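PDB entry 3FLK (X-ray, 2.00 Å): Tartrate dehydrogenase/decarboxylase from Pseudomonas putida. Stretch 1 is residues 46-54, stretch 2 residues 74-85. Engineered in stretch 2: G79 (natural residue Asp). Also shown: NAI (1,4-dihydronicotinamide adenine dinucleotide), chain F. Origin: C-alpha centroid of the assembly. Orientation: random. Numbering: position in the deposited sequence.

Stretch 1 46-54: WASCDYYLQ
Stretch 2 (74-85) YFGAVGWPDKVP

Stretch 2 enters as the end of a β-strand, residues 74-77, and continues as an irregular loop that packs against the helix that begins at C49 and runs on beyond stretch 1. S48 (chi1 p), its CA-to-CB bond pointing away from stretch 2, caps this helix, S48 OG accepting a weak 3.3 Å bond from Y51 N. The two segments bury 413 Å² between them, and no hydrogen bond crosses the contact, so the fit rests on apolar packing. The closest backbone register pairs C49 with W80, their CA atoms 6.4 Å apart.

Y74 lies out of reach of stretch 1. F75 (phi/psi -118/136, chi1 t, chi2 78°) has its CA-to-CB bond sideways, but the ring extends far enough for CE1 to come 4.5 Å from A47 CB, which sits at the ring edge near its plane. A47 adopts a left-handed conformation (55/46). G76 (-82/-90) and A77 (-165/157) make no contact with stretch 1.

V78 (-131/135, chi1 p) serves two partners. Its N donates to NAI O7N at 2.9 Å, while its CA-to-CB bond points toward stretch 1, and CG2 lies 3.8 Å from A47 O, a carbonyl oxygen buried here without a polar partner. The engineered G79 (natural Asp) follows at 140/133; at these angles an ideal CB would be jammed against V78 O and would lie 2.2 Å from NAI O3D. Its CA is 3.4 Å from NAI O3D, and its C lies 4.1 Å from C49 SG.

W80 (-152/82, chi1 t, chi2 -101°) points its CA-to-CB bond toward the helix, but the indole leads away. C49, with chi1 m, therefore meets the base of the residue: SG lies 3.6 Å from W80 N and 3.8 Å from W80 CB. A tight turn follows through P81 (-60/-22) and D82 (-61/-30), with W80 O accepting from both K83 N and V84 N at 2.9 Å. This turn carries the chain back to the helix.

K83 (-118/-32, chi m, m, t, p) lays CB, CG and CD along L53 CD1, K83 CB closest at 4.1 Å, while its end leads away. V84 (-139/129, chi1 t) has the most area covered of any residue in stretch 2 and touches three helix residues. Its CB is 3.7 Å from C49 SG; its CG2 lies 3.6 Å from Y52 CD2 and 4.3 Å from L53 CD2. V84 CG1 sits over one face of the Y52 ring, 4.3 Å from the centroid and 16° off the normal, a CH-π contact. Y52 is t with chi2 90°, L53 m,t. P85 (-53/143) occupies the N-cap position of the next helix.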

# COMPACT_ATOMS: atom_id res chain seq x y z
N TRP A 46 -28.83 -0.73 -14.64
CA TRP A 46 -28.48 0.23 -13.59
C TRP A 46 -27.18 -0.12 -12.87
O TRP A 46 -26.45 -1.01 -13.30
CB TRP A 46 -29.65 0.49 -12.62
CG TRP A 46 -30.53 -0.68 -12.30
CD1 TRP A 46 -31.67 -1.05 -12.96
CD2 TRP A 46 -30.38 -1.59 -11.21
NE1 TRP A 46 -32.22 -2.15 -12.35
CE2 TRP A 46 -31.46 -2.50 -11.27
CE3 TRP A 46 -29.44 -1.72 -10.17
CZ2 TRP A 46 -31.62 -3.54 -10.35
CZ3 TRP A 46 -29.60 -2.76 -9.26
CH2 TRP A 46 -30.69 -3.65 -9.36
N ALA A 47 -26.90 0.59 -11.77
CA ALA A 47 -25.57 0.57 -11.13
C ALA A 47 -24.50 0.92 -12.17
O ALA A 47 -23.46 0.27 -12.28
CB ALA A 47 -25.30 -0.79 -10.47
N SER A 48 -24.80 1.98 -12.93
CA SER A 48 -23.93 2.48 -13.98
C SER A 48 -24.07 4.00 -14.05
O SER A 48 -25.08 4.56 -13.60
CB SER A 48 -24.30 1.86 -15.33
OG SER A 48 -25.55 2.34 -15.80
N CYS A 49 -23.05 4.66 -14.60
CA CYS A 49 -23.05 6.11 -14.70
C CYS A 49 -24.01 6.63 -15.77
O CYS A 49 -24.47 7.77 -15.69
CB CYS A 49 -21.62 6.63 -14.91
SG CYS A 49 -20.58 6.40 -13.43
N ASP A 50 -24.31 5.80 -16.77
CA ASP A 50 -25.34 6.13 -17.77
C ASP A 50 -26.72 6.24 -17.12
O ASP A 50 -27.50 7.14 -17.44
CB ASP A 50 -25.36 5.10 -18.90
CG ASP A 50 -24.42 5.45 -20.04
OD1 ASP A 50 -23.70 6.48 -19.96
OD2 ASP A 50 -24.39 4.70 -21.04
N TYR A 51 -27.02 5.32 -16.20
CA TYR A 51 -28.25 5.37 -15.42
C TYR A 51 -28.28 6.60 -14.52
O TYR A 51 -29.33 7.20 -14.31
CB TYR A 51 -28.42 4.09 -14.59
CG TYR A 51 -29.80 3.93 -13.97
CD1 TYR A 51 -30.83 3.30 -14.67
CD2 TYR A 51 -30.06 4.40 -12.69
CE1 TYR A 51 -32.10 3.15 -14.10
CE2 TYR A 51 -31.32 4.26 -12.11
CZ TYR A 51 -32.33 3.63 -12.82
OH TYR A 51 -33.58 3.49 -12.25
N TYR A 52 -27.11 6.99 -14.00
CA TYR A 52 -26.99 8.17 -13.16
C TYR A 52 -27.28 9.47 -13.92
O TYR A 52 -27.94 10.36 -13.40
CB TYR A 52 -25.61 8.24 -12.50
CG TYR A 52 -25.47 9.36 -11.49
CD1 TYR A 52 -25.77 9.15 -10.14
CD2 TYR A 52 -25.04 10.63 -11.88
CE1 TYR A 52 -25.65 10.18 -9.21
CE2 TYR A 52 -24.92 11.66 -10.95
CZ TYR A 52 -25.22 11.43 -9.62
OH TYR A 52 -25.10 12.45 -8.70
N LEU A 53 -26.77 9.57 -15.15
CA LEU A 53 -26.94 10.78 -15.96
C LEU A 53 -28.40 11.00 -16.38
O LEU A 53 -28.81 12.13 -16.65
CB LEU A 53 -26.03 10.75 -17.19
CG LEU A 53 -24.51 10.81 -16.97
CD1 LEU A 53 -23.78 10.62 -18.29
CD2 LEU A 53 -24.07 12.12 -16.29
N GLN A 54 -29.17 9.91 -16.41
CA GLN A 54 -30.58 9.94 -16.78
C GLN A 54 -31.50 10.15 -15.58
O GLN A 54 -32.49 10.88 -15.66
CB GLN A 54 -30.96 8.64 -17.51
CG GLN A 54 -32.35 8.65 -18.16
CD GLN A 54 -32.72 7.31 -18.79
OE1 GLN A 54 -31.86 6.59 -19.31
NE2 GLN A 54 -34.00 6.97 -18.74
N TYR A 74 -23.60 -11.14 -10.20
CA TYR A 74 -22.42 -11.23 -11.06
C TYR A 74 -22.18 -9.82 -11.60
O TYR A 74 -22.94 -9.33 -12.44
CB TYR A 74 -22.68 -12.25 -12.17
CG TYR A 74 -21.45 -12.82 -12.87
CD1 TYR A 74 -20.31 -13.17 -12.15
CD2 TYR A 74 -21.46 -13.05 -14.24
CE1 TYR A 74 -19.20 -13.71 -12.79
CE2 TYR A 74 -20.35 -13.58 -14.89
CZ TYR A 74 -19.23 -13.92 -14.16
OH TYR A 74 -18.13 -14.45 -14.80
N PHE A 75 -21.12 -9.18 -11.10
CA PHE A 75 -20.92 -7.74 -11.26
C PHE A 75 -19.65 -7.41 -12.04
O PHE A 75 -18.60 -8.00 -11.80
CB PHE A 75 -20.90 -7.06 -9.88
CG PHE A 75 -20.73 -5.56 -9.93
CD1 PHE A 75 -21.80 -4.73 -10.24
CD2 PHE A 75 -19.50 -4.98 -9.62
CE1 PHE A 75 -21.64 -3.34 -10.28
CE2 PHE A 75 -19.33 -3.60 -9.65
CZ PHE A 75 -20.41 -2.78 -9.98
N GLY A 76 -19.75 -6.46 -12.97
CA GLY A 76 -18.61 -6.04 -13.78
C GLY A 76 -17.74 -5.04 -13.05
O GLY A 76 -16.80 -5.42 -12.35
N ALA A 77 -18.06 -3.76 -13.21
CA ALA A 77 -17.32 -2.68 -12.57
C ALA A 77 -18.12 -1.38 -12.64
O ALA A 77 -18.97 -1.21 -13.50
CB ALA A 77 -15.96 -2.49 -13.23
N VAL A 78 -17.82 -0.46 -11.72
CA VAL A 78 -18.53 0.81 -11.68
C VAL A 78 -17.57 2.00 -11.59
O VAL A 78 -16.60 1.98 -10.82
CB VAL A 78 -19.59 0.85 -10.55
CG1 VAL A 78 -18.94 0.86 -9.16
CG2 VAL A 78 -20.53 2.04 -10.72
N GLY A 79 -17.84 3.03 -12.39
CA GLY A 79 -17.07 4.26 -12.34
C GLY A 79 -16.81 4.83 -13.72
O GLY A 79 -16.42 4.11 -14.64
N TRP A 80 -17.05 6.13 -13.85
CA TRP A 80 -16.73 6.87 -15.06
C TRP A 80 -16.46 8.31 -14.65
O TRP A 80 -17.36 9.16 -14.76
CB TRP A 80 -17.86 6.76 -16.09
CG TRP A 80 -17.39 7.07 -17.48
CD1 TRP A 80 -17.55 8.24 -18.16
CD2 TRP A 80 -16.66 6.19 -18.35
NE1 TRP A 80 -16.97 8.15 -19.41
CE2 TRP A 80 -16.42 6.90 -19.55
CE3 TRP A 80 -16.19 4.87 -18.23
CZ2 TRP A 80 -15.73 6.33 -20.63
CZ3 TRP A 80 -15.50 4.31 -19.31
CH2 TRP A 80 -15.28 5.04 -20.49
N PRO A 81 -15.23 8.59 -14.17
CA PRO A 81 -14.89 9.89 -13.58
C PRO A 81 -15.05 11.10 -14.51
O PRO A 81 -15.20 12.22 -14.03
CB PRO A 81 -13.43 9.72 -13.14
CG PRO A 81 -12.92 8.58 -13.93
CD PRO A 81 -14.08 7.67 -14.14
N ASP A 82 -15.03 10.86 -15.82
CA ASP A 82 -15.29 11.93 -16.81
C ASP A 82 -16.69 12.53 -16.65
O ASP A 82 -16.90 13.71 -16.96
CB ASP A 82 -15.10 11.40 -18.24
CG ASP A 82 -15.35 12.47 -19.30
OD1 ASP A 82 -14.60 13.48 -19.34
OD2 ASP A 82 -16.29 12.31 -20.11
N LYS A 83 -17.63 11.73 -16.17
CA LYS A 83 -19.03 12.15 -16.08
C LYS A 83 -19.58 12.19 -14.66
O LYS A 83 -20.45 13.01 -14.35
CB LYS A 83 -19.92 11.27 -16.97
CG LYS A 83 -19.69 11.46 -18.47
CD LYS A 83 -20.30 12.76 -18.98
CE LYS A 83 -19.77 13.14 -20.36
NZ LYS A 83 -20.26 12.21 -21.43
N VAL A 84 -19.09 11.29 -13.80
CA VAL A 84 -19.58 11.16 -12.43
C VAL A 84 -18.40 10.94 -11.47
O VAL A 84 -17.57 10.07 -11.72
CB VAL A 84 -20.58 9.96 -12.29
CG1 VAL A 84 -21.11 9.84 -10.85
CG2 VAL A 84 -21.74 10.09 -13.27
N PRO A 85 -18.32 11.74 -10.39
CA PRO A 85 -17.27 11.57 -9.38
C PRO A 85 -17.19 10.13 -8.85
O PRO A 85 -18.22 9.47 -8.68
CB PRO A 85 -17.69 12.53 -8.27
CG PRO A 85 -18.42 13.62 -9.01
CD PRO A 85 -19.20 12.88 -10.06
PA NAI F . -8.84 0.15 -12.90
O1A NAI F . -8.73 -1.19 -12.27
O2A NAI F . -10.10 0.32 -13.64
O5B NAI F . -7.61 0.35 -13.91
C5B NAI F . -6.27 0.44 -13.48
C4B NAI F . -5.33 0.07 -14.62
O4B NAI F . -5.38 -1.32 -14.85
C3B NAI F . -5.71 0.76 -15.93
O3B NAI F . -4.53 1.17 -16.58
C2B NAI F . -6.41 -0.33 -16.72
O2B NAI F . -6.22 -0.19 -18.11
C1B NAI F . -5.81 -1.61 -16.17
N9A NAI F . -6.79 -2.71 -16.17
C8A NAI F . -7.84 -2.87 -15.30
N7A NAI F . -8.50 -4.00 -15.64
C5A NAI F . -7.89 -4.56 -16.70
C6A NAI F . -8.15 -5.71 -17.44
N6A NAI F . -9.17 -6.50 -17.12
N1A NAI F . -7.33 -6.03 -18.51
C2A NAI F . -6.27 -5.22 -18.84
N3A NAI F . -6.02 -4.08 -18.10
C4A NAI F . -6.82 -3.75 -17.05
O3 NAI F . -8.65 1.23 -11.71
PN NAI F . -8.56 2.84 -11.83
O1N NAI F . -8.01 3.25 -13.14
O2N NAI F . -7.85 3.30 -10.62
O5D NAI F . -10.09 3.30 -11.72
C5D NAI F . -10.93 3.42 -12.85
C4D NAI F . -12.39 3.51 -12.41
O4D NAI F . -12.82 2.26 -11.89
C3D NAI F . -12.63 4.54 -11.31
O3D NAI F . -13.86 5.17 -11.59
C2D NAI F . -12.75 3.71 -10.04
O2D NAI F . -13.58 4.32 -9.08
C1D NAI F . -13.36 2.42 -10.59
N1N NAI F . -13.09 1.21 -9.79
C2N NAI F . -14.16 0.41 -9.50
C3N NAI F . -13.99 -0.77 -8.77
C7N NAI F . -15.13 -1.75 -8.70
O7N NAI F . -16.31 -1.51 -9.44
N7N NAI F . -15.00 -2.83 -7.94
C4N NAI F . -12.71 -1.13 -8.36
C5N NAI F . -11.62 -0.31 -8.67
C6N NAI F . -11.82 0.86 -9.39